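Local coordinates for Iron(III) ABC transporter, periplasmic iron-compound-binding protein (Vibrio cholerae, PDB 3TEF), which probably captures iron(III)-loaded catecholate siderophores in the periplasm and delivers them to an ABC transporter for uptake, at residues V27-A32 / I103-E108; I33-I38 / S265-T270; A143-I148 / Y182-F187; V218-K223 / T230-T235; A253-N258 / V274-A279. All blocks are in the same frame, centred on the assembly; numbering follows the deposited sequence.

Contact 1. Residues V27-A32 / I103-E108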
# COMPACT_ATOMS: atom_id res chain seq x y z
N VAL A 27 -2.82 3.68 -7.29
CA VAL A 27 -3.68 2.50 -7.24
C VAL A 27 -4.36 2.34 -5.89
O VAL A 27 -5.48 1.84 -5.81
CB VAL A 27 -2.88 1.23 -7.58
CG1 VAL A 27 -3.79 -0.01 -7.53
CG2 VAL A 27 -2.23 1.38 -8.95
N GLY A 28 -3.69 2.77 -4.81
CA GLY A 28 -4.29 2.64 -3.50
C GLY A 28 -5.47 3.57 -3.33
O GLY A 28 -6.51 3.17 -2.79
N ALA A 29 -5.30 4.81 -3.80
CA ALA A 29 -6.38 5.80 -3.80
C ALA A 29 -7.55 5.31 -4.66
O ALA A 29 -8.71 5.38 -4.24
CB ALA A 29 -5.86 7.14 -4.32
N LEU A 30 -7.25 4.80 -5.84
CA LEU A 30 -8.30 4.28 -6.73
C LEU A 30 -9.05 3.09 -6.10
O LEU A 30 -10.29 3.03 -6.13
CB LEU A 30 -7.70 3.92 -8.10
CG LEU A 30 -8.68 3.46 -9.18
CD1 LEU A 30 -9.82 4.45 -9.36
CD2 LEU A 30 -7.94 3.26 -10.49
N ASP A 31 -8.31 2.15 -5.51
CA ASP A 31 -8.88 1.03 -4.75
C ASP A 31 -9.88 1.52 -3.70
O ASP A 31 -11.04 1.11 -3.70
CB ASP A 31 -7.72 0.24 -4.13
CG ASP A 31 -8.16 -0.85 -3.16
OD1 ASP A 31 -9.29 -0.85 -2.61
OD2 ASP A 31 -7.30 -1.71 -2.92
N ALA A 32 -9.46 2.41 -2.81
CA ALA A 32 -10.36 2.81 -1.73
C ALA A 32 -11.55 3.60 -2.28
O ALA A 32 -12.70 3.39 -1.87
CB ALA A 32 -9.61 3.61 -0.65
N ILE A 103 -5.86 16.03 -2.33
CA ILE A 103 -5.60 15.35 -1.07
C ILE A 103 -4.66 14.20 -1.33
O ILE A 103 -4.79 13.50 -2.35
CB ILE A 103 -6.90 14.79 -0.47
CG1 ILE A 103 -7.80 15.93 0.01
CG2 ILE A 103 -6.61 13.80 0.67
CD1 ILE A 103 -9.22 15.46 0.34
N VAL A 104 -3.72 14.00 -0.42
CA VAL A 104 -2.83 12.84 -0.50
C VAL A 104 -3.40 11.69 0.32
O VAL A 104 -3.86 11.87 1.44
CB VAL A 104 -1.40 13.17 -0.05
CG1 VAL A 104 -0.56 11.88 0.02
CG2 VAL A 104 -0.77 14.16 -0.99
N PHE A 105 -3.39 10.50 -0.28
CA PHE A 105 -3.96 9.30 0.33
C PHE A 105 -2.81 8.34 0.52
O PHE A 105 -2.25 7.80 -0.45
CB PHE A 105 -5.04 8.72 -0.63
CG PHE A 105 -5.76 7.50 -0.09
CD1 PHE A 105 -6.92 7.64 0.66
CD2 PHE A 105 -5.30 6.21 -0.39
CE1 PHE A 105 -7.60 6.53 1.15
CE2 PHE A 105 -5.98 5.09 0.11
CZ PHE A 105 -7.13 5.26 0.87
N ALA A 106 -2.39 8.14 1.77
CA ALA A 106 -1.15 7.42 2.00
C ALA A 106 -1.02 6.94 3.44
O ALA A 106 -1.61 7.52 4.36
CB ALA A 106 0.06 8.33 1.65
N ALA A 107 -0.23 5.88 3.61
CA ALA A 107 0.10 5.36 4.94
C ALA A 107 1.29 6.13 5.52
O ALA A 107 2.09 6.67 4.77
CB ALA A 107 0.46 3.92 4.84
N GLU A 108 1.41 6.14 6.85
CA GLU A 108 2.56 6.76 7.52
C GLU A 108 3.30 5.75 8.39
O GLU A 108 2.70 5.10 9.25
CB GLU A 108 2.10 7.94 8.38
CG GLU A 108 1.38 9.03 7.61
CD GLU A 108 2.25 9.63 6.53
OE1 GLU A 108 3.48 9.71 6.74
OE2 GLU A 108 1.70 9.99 5.47
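Ala29 on the helical segment 27-32 and Phe105, the first residue past the strand 103-104, bring their CA atoms to 5.9 Å, the nearest approach of the two backbones. This is helix-on-sheet packing in the N-terminal lobe: the helix follows the parallel strand 22-25, and Phe105 continues the edge strand 102-104 of the same four-stranded sheet. No hydrogen bond links the two segments, so the contact is van der Waals packing around one ring. With CG of Phe105 opposite its own backbone N (chi1 -177°), the ring reaches a helix surface made of Gly28, Ala29 and Ala32. Two ring atoms meet the backbone there: CD2 comes to 3.6 Å from Ala29 CA, and CE2 to 3.5 Å from Gly28 O. That carbonyl already accepts the helical bond from Ala32 N (3.0 Å), so the ring touches an oxygen whose polar need is met. The small residues allow this close approach. Leu124 and Gln120 of helix 113-128 and Val84 of the neighbouring strand also touch the ring. The tightest point is its far end, where Phe105 CZ lies 3.3 Å from Ala32 CB.

Contact 2. Residues I33-I38 / S265-T270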
# COMPACT_ATOMS: atom_id res chain seq x y z
N ILE A 33 -11.28 4.47 -3.24
CA ILE A 33 -12.34 5.29 -3.83
C ILE A 33 -13.39 4.42 -4.54
O ILE A 33 -14.58 4.54 -4.28
CB ILE A 33 -11.75 6.40 -4.73
CG1 ILE A 33 -11.18 7.52 -3.85
CG2 ILE A 33 -12.81 6.94 -5.67
CD1 ILE A 33 -10.35 8.55 -4.59
N ASP A 34 -12.93 3.53 -5.40
CA ASP A 34 -13.86 2.62 -6.06
C ASP A 34 -14.60 1.72 -5.05
O ASP A 34 -15.80 1.51 -5.17
CB ASP A 34 -13.14 1.78 -7.11
CG ASP A 34 -14.06 0.79 -7.78
OD1 ASP A 34 -14.80 1.20 -8.69
OD2 ASP A 34 -14.04 -0.38 -7.38
N SER A 35 -13.87 1.21 -4.06
CA SER A 35 -14.45 0.30 -3.06
C SER A 35 -15.62 0.93 -2.30
O SER A 35 -16.58 0.24 -1.94
CB SER A 35 -13.38 -0.17 -2.07
OG SER A 35 -12.41 -0.96 -2.72
N PHE A 36 -15.52 2.23 -2.06
CA PHE A 36 -16.56 2.96 -1.33
C PHE A 36 -17.64 3.52 -2.27
O PHE A 36 -18.53 4.26 -1.85
CB PHE A 36 -15.96 4.05 -0.43
CG PHE A 36 -15.33 3.51 0.83
CD1 PHE A 36 -16.07 2.74 1.71
CD2 PHE A 36 -14.00 3.78 1.13
CE1 PHE A 36 -15.50 2.23 2.86
CE2 PHE A 36 -13.42 3.28 2.28
CZ PHE A 36 -14.17 2.51 3.15
N GLY A 37 -17.57 3.14 -3.55
CA GLY A 37 -18.65 3.37 -4.47
C GLY A 37 -18.59 4.66 -5.26
O GLY A 37 -19.58 5.08 -5.86
N ILE A 38 -17.42 5.30 -5.28
CA ILE A 38 -17.24 6.54 -6.02
C ILE A 38 -16.61 6.26 -7.38
O ILE A 38 -15.68 5.46 -7.48
CB ILE A 38 -16.32 7.51 -5.24
CG1 ILE A 38 -16.88 7.80 -3.84
CG2 ILE A 38 -16.07 8.78 -6.05
CD1 ILE A 38 -18.29 8.37 -3.83
N SER A 265 -2.72 1.52 1.20
CA SER A 265 -3.89 1.91 1.96
C SER A 265 -5.23 1.64 1.25
O SER A 265 -6.27 2.14 1.67
CB SER A 265 -3.79 3.37 2.44
OG SER A 265 -2.74 3.51 3.40
N GLY A 266 -5.20 0.83 0.20
CA GLY A 266 -6.45 0.48 -0.46
C GLY A 266 -7.33 -0.33 0.48
O GLY A 266 -6.84 -0.94 1.44
N VAL A 267 -8.63 -0.32 0.21
CA VAL A 267 -9.55 -1.20 0.94
C VAL A 267 -9.31 -2.68 0.60
O VAL A 267 -9.03 -3.50 1.49
CB VAL A 267 -11.01 -0.77 0.74
CG1 VAL A 267 -11.99 -1.82 1.30
CG2 VAL A 267 -11.24 0.62 1.36
N LYS A 268 -9.39 -3.02 -0.68
CA LYS A 268 -9.14 -4.40 -1.11
C LYS A 268 -7.71 -4.79 -0.77
O LYS A 268 -7.44 -5.92 -0.38
CB LYS A 268 -9.37 -4.56 -2.61
CG LYS A 268 -10.75 -4.14 -3.09
CD LYS A 268 -11.84 -4.87 -2.36
CE LYS A 268 -13.20 -4.61 -2.99
NZ LYS A 268 -14.19 -5.64 -2.58
N ALA A 269 -6.79 -3.83 -0.90
CA ALA A 269 -5.40 -4.09 -0.60
C ALA A 269 -5.22 -4.51 0.85
O ALA A 269 -4.53 -5.49 1.15
CB ALA A 269 -4.55 -2.84 -0.91
N THR A 270 -5.87 -3.78 1.75
CA THR A 270 -5.74 -4.04 3.17
C THR A 270 -6.38 -5.36 3.52
O THR A 270 -5.86 -6.12 4.32
CB THR A 270 -6.32 -2.89 4.01
OG1 THR A 270 -5.62 -1.69 3.70
CG2 THR A 270 -6.18 -3.20 5.49
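Val267 meets both Ser35 and Phe36, and its side chain maps the contact atom by atom. The CB of Val267 sits 3.7 Å from Ser35 CB and equally near Ser35 OG, so the valine branches directly against the serine. From there CG1, set beside the carbonyl carbon (chi1 170°), stays next to the serine, at 4.0 Å from Ser35 CB. The other methyl, CG2, turns to the phenylalanine and touches Phe36 CE2 at 3.6 Å, with CZ a little farther; the two side chains cross at about a right angle. On the more exposed side, Lys268 bends at chi2 and lays its aliphatic chain past the serine, its CG 3.6 Å from Ser35 OG. That hydroxyl is hydrogen-bonded to Asp31 O, one turn back in its own helix, so its meeting with the lysine is van der Waals contact only. Two helix ends face each other here. Helix 27-35 finishes in a Schellman motif, with Ile38 N bonded to Ile33 O and Gly37 N to Asp34 O (2.9 Å), Gly37 taking the positive phi (92°). Helix 267-279 starts after Gly266, at its N-cap position, and the Asp31 carboxylate accepts bonds from Lys268 N and Ala269 N. The N-terminus of helix 267-279, bonded by that carboxylate, thus meets the Schellman end of helix 27-35, joining the C-terminal helix to the N-terminal lobe.

Contact 3. Residues A143-I148 / Y182-F187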
# COMPACT_ATOMS: atom_id res chain seq x y z
N ALA A 143 -10.91 -5.74 13.55
CA ALA A 143 -10.99 -6.98 14.32
C ALA A 143 -10.00 -8.01 13.80
O ALA A 143 -9.42 -8.78 14.57
CB ALA A 143 -12.41 -7.54 14.29
N GLN A 144 -9.81 -8.01 12.48
CA GLN A 144 -8.86 -8.90 11.81
C GLN A 144 -7.42 -8.58 12.20
O GLN A 144 -6.64 -9.48 12.52
CB GLN A 144 -9.06 -8.82 10.29
CG GLN A 144 -10.40 -9.38 9.79
CD GLN A 144 -10.68 -9.05 8.33
OE1 GLN A 144 -10.41 -7.95 7.85
NE2 GLN A 144 -11.22 -10.03 7.60
N PHE A 145 -7.06 -7.30 12.16
CA PHE A 145 -5.76 -6.85 12.64
C PHE A 145 -5.53 -7.29 14.08
O PHE A 145 -4.47 -7.82 14.42
CB PHE A 145 -5.63 -5.33 12.56
CG PHE A 145 -5.10 -4.83 11.24
CD1 PHE A 145 -3.74 -4.83 10.97
CD2 PHE A 145 -5.97 -4.34 10.28
CE1 PHE A 145 -3.26 -4.37 9.74
CE2 PHE A 145 -5.50 -3.88 9.06
CZ PHE A 145 -4.14 -3.89 8.79
N LYS A 146 -6.53 -7.05 14.93
CA LYS A 146 -6.38 -7.32 16.35
C LYS A 146 -6.15 -8.80 16.61
O LYS A 146 -5.33 -9.18 17.44
CB LYS A 146 -7.61 -6.83 17.12
CG LYS A 146 -7.82 -5.32 17.08
CD LYS A 146 -6.69 -4.57 17.78
CE LYS A 146 -6.88 -3.05 17.69
NZ LYS A 146 -8.18 -2.59 18.28
N SER A 147 -6.88 -9.64 15.88
CA SER A 147 -6.77 -11.08 16.06
C SER A 147 -5.39 -11.60 15.64
O SER A 147 -4.77 -12.38 16.36
CB SER A 147 -7.88 -11.81 15.28
OG SER A 147 -7.73 -11.61 13.89
N ILE A 148 -4.90 -11.14 14.49
CA ILE A 148 -3.58 -11.53 14.02
C ILE A 148 -2.49 -11.11 14.99
O ILE A 148 -1.58 -11.88 15.31
CB ILE A 148 -3.25 -10.91 12.65
CG1 ILE A 148 -4.20 -11.46 11.58
CG2 ILE A 148 -1.79 -11.14 12.30
CD1 ILE A 148 -4.25 -10.62 10.32
N TYR A 182 5.02 -5.23 11.68
CA TYR A 182 5.55 -5.18 13.04
C TYR A 182 4.61 -4.45 14.00
O TYR A 182 4.36 -4.92 15.11
CB TYR A 182 6.94 -4.55 13.02
CG TYR A 182 7.85 -5.31 12.08
CD1 TYR A 182 8.30 -6.57 12.43
CD2 TYR A 182 8.19 -4.80 10.83
CE1 TYR A 182 9.09 -7.30 11.58
CE2 TYR A 182 8.99 -5.54 9.96
CZ TYR A 182 9.43 -6.79 10.35
OH TYR A 182 10.23 -7.55 9.52
N LYS A 183 4.10 -3.31 13.56
CA LYS A 183 3.29 -2.45 14.42
C LYS A 183 1.83 -2.88 14.51
O LYS A 183 1.16 -2.65 15.52
CB LYS A 183 3.39 -0.99 13.97
CG LYS A 183 4.81 -0.44 13.98
CD LYS A 183 4.84 1.08 13.89
CE LYS A 183 6.28 1.58 13.86
NZ LYS A 183 6.35 3.07 13.88
N ASP A 184 1.32 -3.50 13.45
CA ASP A 184 -0.09 -3.86 13.39
C ASP A 184 -0.33 -5.35 13.48
O ASP A 184 -1.28 -5.78 14.11
CB ASP A 184 -0.74 -3.32 12.12
CG ASP A 184 -0.60 -1.82 12.01
OD1 ASP A 184 -0.80 -1.12 13.02
OD2 ASP A 184 -0.27 -1.33 10.91
N PHE A 185 0.52 -6.14 12.84
CA PHE A 185 0.30 -7.58 12.77
C PHE A 185 1.04 -8.32 13.89
O PHE A 185 0.85 -9.52 14.07
CB PHE A 185 0.71 -8.10 11.40
CG PHE A 185 -0.25 -7.73 10.30
CD1 PHE A 185 -1.61 -8.00 10.43
CD2 PHE A 185 0.19 -7.11 9.15
CE1 PHE A 185 -2.50 -7.67 9.42
CE2 PHE A 185 -0.70 -6.77 8.13
CZ PHE A 185 -2.04 -7.06 8.26
N GLY A 186 1.90 -7.60 14.60
CA GLY A 186 2.48 -8.09 15.84
C GLY A 186 3.74 -8.94 15.76
O GLY A 186 4.10 -9.59 16.75
N PHE A 187 4.41 -8.95 14.62
CA PHE A 187 5.70 -9.62 14.53
C PHE A 187 6.76 -8.74 15.17
O PHE A 187 6.60 -7.52 15.26
CB PHE A 187 6.09 -9.87 13.07
CG PHE A 187 5.32 -10.97 12.41
CD1 PHE A 187 5.63 -12.30 12.65
CD2 PHE A 187 4.31 -10.68 11.51
CE1 PHE A 187 4.94 -13.31 12.03
CE2 PHE A 187 3.60 -11.70 10.87
CZ PHE A 187 3.92 -13.01 11.13
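One turn before Ile148, whose side chain meets Phe185, the carbonyl oxygen of Gln144 is gripped twice. Ser147 OG donates to Gln144 O at 2.8 Å, tilted 31° from the carbonyl plane, and Ile148 N reaches the same oxygen, at 3.1 Å, from the same face. These bonds belong to the helix; across the contact there is no hydrogen bond, and the touching is nearly all by carbon. The Phe145 and Phe185 rings lie nearly parallel, planes 13° apart and centroids 4.7 Å, but slid so far that they barely overlap. Phe145 CE1 stands over one face of Phe185, 3.3 Å from Phe185 CZ. Ile148 runs alongside Phe185, pointing the same way, and its CD1 approaches Phe185 CE1 at 3.5 Å. The CB of Asp184 adds a contact of 3.6 Å to Phe145 CD1, the carboxylate plane standing nearly upright to the ring. Asp184 OD2 bonds Trp114 N, and the Trp114 ring stacks with Phe145, which is thus packed by aromatic groups from two parts of the chain. Helix 131-154 is the long connecting helix between the lobes, a hallmark of this family of binding proteins, and the two phenylalanines join it to helix 180-184 and the turn that follows it.

Contact 4. Residues V218-K223 / T230-T235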
# COMPACT_ATOMS: atom_id res chain seq x y z
N VAL A 218 8.15 -12.27 1.72
CA VAL A 218 8.85 -11.90 0.51
C VAL A 218 7.95 -11.09 -0.41
O VAL A 218 6.81 -11.48 -0.67
CB VAL A 218 9.32 -13.16 -0.24
CG1 VAL A 218 9.99 -12.79 -1.56
CG2 VAL A 218 10.24 -13.99 0.65
N VAL A 219 8.47 -9.97 -0.89
CA VAL A 219 7.77 -9.11 -1.85
C VAL A 219 8.50 -9.14 -3.19
O VAL A 219 9.63 -8.67 -3.31
CB VAL A 219 7.70 -7.63 -1.32
CG1 VAL A 219 6.99 -6.73 -2.33
CG2 VAL A 219 7.01 -7.57 0.05
N ASP A 220 7.84 -9.71 -4.20
CA ASP A 220 8.43 -9.84 -5.53
C ASP A 220 8.09 -8.62 -6.36
O ASP A 220 7.09 -8.59 -7.07
CB ASP A 220 7.89 -11.10 -6.21
CG ASP A 220 8.53 -11.36 -7.57
OD1 ASP A 220 9.49 -10.65 -7.94
OD2 ASP A 220 8.07 -12.30 -8.27
N ARG A 221 8.91 -7.59 -6.26
CA ARG A 221 8.59 -6.33 -6.91
C ARG A 221 8.46 -6.50 -8.43
O ARG A 221 7.66 -5.82 -9.07
CB ARG A 221 9.63 -5.27 -6.58
CG ARG A 221 9.36 -3.94 -7.25
CD ARG A 221 10.29 -2.88 -6.69
NE ARG A 221 10.05 -1.60 -7.33
CZ ARG A 221 10.60 -1.24 -8.49
NH1 ARG A 221 11.42 -2.08 -9.12
NH2 ARG A 221 10.33 -0.05 -9.02
N ASP A 222 9.23 -7.42 -8.99
CA ASP A 222 9.23 -7.59 -10.44
C ASP A 222 7.87 -8.04 -10.97
O ASP A 222 7.53 -7.76 -12.12
CB ASP A 222 10.35 -8.53 -10.87
CG ASP A 222 11.73 -7.94 -10.64
OD1 ASP A 222 11.84 -6.70 -10.63
OD2 ASP A 222 12.69 -8.72 -10.46
N LYS A 223 7.08 -8.70 -10.13
CA LYS A 223 5.76 -9.18 -10.55
C LYS A 223 4.92 -8.08 -11.20
O LYS A 223 4.20 -8.33 -12.17
CB LYS A 223 4.99 -9.80 -9.38
CG LYS A 223 5.29 -11.29 -9.11
CD LYS A 223 4.40 -11.83 -7.97
CE LYS A 223 5.08 -12.96 -7.17
NZ LYS A 223 4.69 -12.96 -5.71
N THR A 230 6.37 -14.26 -13.99
CA THR A 230 6.86 -15.53 -13.47
C THR A 230 7.00 -15.56 -11.95
O THR A 230 6.94 -14.52 -11.28
CB THR A 230 8.21 -15.93 -14.12
OG1 THR A 230 9.21 -14.96 -13.80
CG2 THR A 230 8.05 -16.03 -15.62
N ASN A 231 7.18 -16.76 -11.41
CA ASN A 231 7.23 -16.97 -9.97
C ASN A 231 8.65 -16.93 -9.40
O ASN A 231 9.49 -17.77 -9.75
CB ASN A 231 6.53 -18.29 -9.59
CG ASN A 231 6.66 -19.35 -10.67
OD1 ASN A 231 6.47 -19.07 -11.86
ND2 ASN A 231 6.96 -20.58 -10.27
N ILE A 232 8.89 -15.96 -8.53
CA ILE A 232 10.18 -15.82 -7.88
C ILE A 232 10.49 -17.05 -7.03
O ILE A 232 11.64 -17.43 -6.88
CB ILE A 232 10.24 -14.56 -6.98
CG1 ILE A 232 11.65 -14.33 -6.45
CG2 ILE A 232 9.25 -14.68 -5.82
CD1 ILE A 232 12.70 -14.28 -7.54
N ARG A 233 9.45 -17.65 -6.47
CA ARG A 233 9.62 -18.78 -5.57
C ARG A 233 10.61 -19.81 -6.12
O ARG A 233 11.52 -20.26 -5.42
CB ARG A 233 8.28 -19.45 -5.23
CG ARG A 233 8.41 -20.67 -4.33
CD ARG A 233 8.57 -21.95 -5.14
NE ARG A 233 7.33 -22.33 -5.80
CZ ARG A 233 7.24 -23.15 -6.85
NH1 ARG A 233 8.34 -23.67 -7.38
NH2 ARG A 233 6.06 -23.43 -7.37
N GLN A 234 10.44 -20.18 -7.39
CA GLN A 234 11.31 -21.17 -8.01
C GLN A 234 12.78 -20.81 -7.83
O GLN A 234 13.62 -21.67 -7.55
CB GLN A 234 10.98 -21.34 -9.49
CG GLN A 234 12.02 -22.14 -10.28
CD GLN A 234 12.15 -23.57 -9.79
OE1 GLN A 234 11.26 -24.11 -9.14
NE2 GLN A 234 13.29 -24.20 -10.10
N THR A 235 13.10 -19.53 -7.97
CA THR A 235 14.48 -19.08 -7.90
C THR A 235 14.89 -18.63 -6.50
O THR A 235 16.03 -18.85 -6.07
CB THR A 235 14.75 -17.95 -8.92
OG1 THR A 235 13.68 -17.00 -8.87
CG2 THR A 235 14.85 -18.53 -10.32
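Van der Waals contact comes first, and nearly all of it is between Asp220 and Ile232, whose CA atoms are 6.7 Å apart. Asp220 lies on strand 215-220, and its chi1 of -176° places the carboxylate against the isoleucine. The nearest approach is Asp220 OD2 to Ile232 CB, 3.4 Å. The methyl CG2 of Ile232 is also engaged, lying 3.6 Å from Asp220 OD2 and 3.8 Å from Asp220 CB. The touching is therefore done by the branch point and CG2, while CG1 of Ile232 takes no close part.

Polar atoms meet without bonding. Asp220 OD2 and Thr230 O, both acceptors, are 3.9 Å apart. At the more exposed margin the aliphatic part of Lys223 passes Thr230, its CG 4.2 Å from Thr230 O, a loose contact, and the chain runs on past the Asp220 carboxylate.

Hydrogen bonds are confined to each segment. Lys223 N bonds Asp220 O, closing the turn after the strand. Thr235 OG1 reaches Ile232 O at 2.9 Å, tilted 24° from the carbonyl plane, and steadies the first turn of helix 232-236. Elsewhere, Arg221 is held by Tyr261 and Ser165 and Asp222 by Gly166 N, while Tyr254 of strand 252-254 packs on Ile232.

No directional bond fixes the two segments to each other; across them the fit is by van der Waals contact. A carboxylate set against hydrocarbon and a carbonyl gains nothing electrostatically from them, but Lys223 NZ, 4.3 Å from Asp220 OD2 and too far for a salt bridge to be claimed, probably offsets part of its charge.

Contact 5. Residues A253-N258 / V274-A279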
# COMPACT_ATOMS: atom_id res chain seq x y z
N ALA A 253 6.34 -16.68 3.25
CA ALA A 253 5.12 -16.18 2.64
C ALA A 253 5.45 -15.22 1.50
O ALA A 253 6.24 -14.30 1.68
CB ALA A 253 4.27 -15.49 3.67
N TYR A 254 4.84 -15.44 0.34
CA TYR A 254 5.01 -14.53 -0.81
C TYR A 254 3.86 -13.54 -0.87
O TYR A 254 2.78 -13.84 -1.38
CB TYR A 254 5.19 -15.32 -2.11
CG TYR A 254 6.42 -16.20 -2.07
CD1 TYR A 254 7.65 -15.71 -2.48
CD2 TYR A 254 6.37 -17.49 -1.56
CE1 TYR A 254 8.79 -16.48 -2.41
CE2 TYR A 254 7.50 -18.28 -1.49
CZ TYR A 254 8.71 -17.76 -1.92
OH TYR A 254 9.86 -18.52 -1.86
N LEU A 255 4.10 -12.35 -0.32
CA LEU A 255 3.06 -11.35 -0.14
C LEU A 255 2.52 -10.83 -1.47
O LEU A 255 3.27 -10.69 -2.43
CB LEU A 255 3.60 -10.17 0.69
CG LEU A 255 4.15 -10.45 2.09
CD1 LEU A 255 4.59 -9.16 2.73
CD2 LEU A 255 3.12 -11.14 2.97
N ASP A 256 1.23 -10.52 -1.50
CA ASP A 256 0.63 -9.99 -2.72
C ASP A 256 1.26 -8.64 -3.03
O ASP A 256 1.16 -7.69 -2.25
CB ASP A 256 -0.88 -9.83 -2.55
CG ASP A 256 -1.56 -9.40 -3.83
OD1 ASP A 256 -1.92 -10.28 -4.65
OD2 ASP A 256 -1.73 -8.19 -4.04
N VAL A 257 1.94 -8.54 -4.16
CA VAL A 257 2.71 -7.34 -4.43
C VAL A 257 1.84 -6.10 -4.61
O VAL A 257 2.16 -5.03 -4.10
CB VAL A 257 3.63 -7.51 -5.65
CG1 VAL A 257 4.42 -6.22 -5.88
CG2 VAL A 257 4.56 -8.68 -5.43
N ASN A 258 0.73 -6.23 -5.32
CA ASN A 258 -0.19 -5.11 -5.45
C ASN A 258 -0.65 -4.60 -4.08
O ASN A 258 -0.61 -3.40 -3.81
CB ASN A 258 -1.42 -5.48 -6.28
CG ASN A 258 -2.46 -4.38 -6.27
OD1 ASN A 258 -2.28 -3.35 -6.92
ND2 ASN A 258 -3.53 -4.57 -5.50
N VAL A 274 -4.40 -8.64 5.18
CA VAL A 274 -4.94 -9.48 6.25
C VAL A 274 -4.97 -10.96 5.84
O VAL A 274 -4.51 -11.84 6.58
CB VAL A 274 -6.35 -9.03 6.66
CG1 VAL A 274 -7.06 -10.12 7.46
CG2 VAL A 274 -6.28 -7.74 7.46
N ALA A 275 -5.49 -11.23 4.65
CA ALA A 275 -5.53 -12.61 4.14
C ALA A 275 -4.13 -13.21 4.07
O ALA A 275 -3.93 -14.37 4.43
CB ALA A 275 -6.20 -12.67 2.78
N ASP A 276 -3.15 -12.43 3.61
CA ASP A 276 -1.78 -12.92 3.50
C ASP A 276 -1.22 -13.28 4.88
O ASP A 276 -0.56 -14.31 5.03
CB ASP A 276 -0.85 -11.91 2.82
CG ASP A 276 -1.08 -11.79 1.33
OD1 ASP A 276 -1.73 -12.68 0.72
OD2 ASP A 276 -0.58 -10.80 0.74
N MET A 277 -1.48 -12.43 5.87
CA MET A 277 -0.97 -12.65 7.22
C MET A 277 -1.64 -13.88 7.85
O MET A 277 -0.98 -14.69 8.50
CB MET A 277 -1.16 -11.41 8.09
CG MET A 277 -0.30 -10.19 7.71
SD MET A 277 1.47 -10.27 8.13
CE MET A 277 2.12 -11.17 6.73
N LYS A 278 -2.94 -14.02 7.65
CA LYS A 278 -3.65 -15.21 8.12
C LYS A 278 -3.00 -16.48 7.58
O LYS A 278 -2.73 -17.43 8.33
CB LYS A 278 -5.13 -15.16 7.72
CG LYS A 278 -5.96 -14.23 8.59
CD LYS A 278 -7.43 -14.24 8.16
CE LYS A 278 -8.30 -13.45 9.13
NZ LYS A 278 -8.38 -14.10 10.47
N ALA A 279 -2.73 -16.49 6.28
CA ALA A 279 -2.14 -17.64 5.62
C ALA A 279 -0.79 -18.01 6.22
O ALA A 279 -0.49 -19.19 6.41
CB ALA A 279 -2.02 -17.39 4.12
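An N-cap held from a second helix defines this contact: Asp256 starts helix 257-262, and its backbone is bonded by Asp276 of the C-terminal helix. Asp256 N donates to Asp276 OD2 at 2.9 Å along an almost straight line (173° at the hydrogen), although it arrives from above the carboxylate, 36° out of its plane. The capping itself is done by the side chain of Asp256, whose OD2 takes Ala259 N. Its chi1 of -175° keeps that carboxylate apart from Asp276, the two OD2 atoms, Asp256 to Asp276, being 5.6 Å apart; of its side chain, CB stays close, 3.4 Å from Asp276 OD2. Besides Asp256 N, Asp276 OD2 accepts from Trp260 NE1, and its OD1 from Gln272 NE2, which would help to stabilise a negative charge and fix the rotation of the group.

Beside this polar cluster, Leu255 makes the apolar half. Leu255 CD2 packs at 4.0 Å on Asp276 CB. The same methyl, Leu255 CD2, meets Met277 CE at 3.9 Å. The methionine sets out away from the other segment, but bends at chi2 and chi3 fold its methyl back to the leucine. Leu255, between strand 252-254 and helix 257-262, also rests on Val219 of strand 215-220, while Met277 touches Leu217 of that strand and Ile148 of helix 131-154. The C-terminal helix thus lies between the C-lobe sheet and the long connecting helix.

In the fold
From the N terminus, helix 27-35 opens contacts 1 and 2. Contact 1 closes first, at 103-108, within the N-terminal lobe; contact 2 stays open until 265-270, so the two cross. Inside the long loop of contact 2, contact 3 ties the connecting helix 131-154 to helix 180-184 and the turn after it, and contact 4 closes a short turn beyond strand 215-220. Contact 5 opens at 253-258, before contact 2 closes, and ends at 274-279, so these two also cross, both on helix 267-279. Contacts 4 and 5 meet through neighbouring strands 215-220 and 252-254, whereas Met277 joins contact 5 to contact 3. The C-terminal helix thereby spans from the N-lobe to the C-lobe.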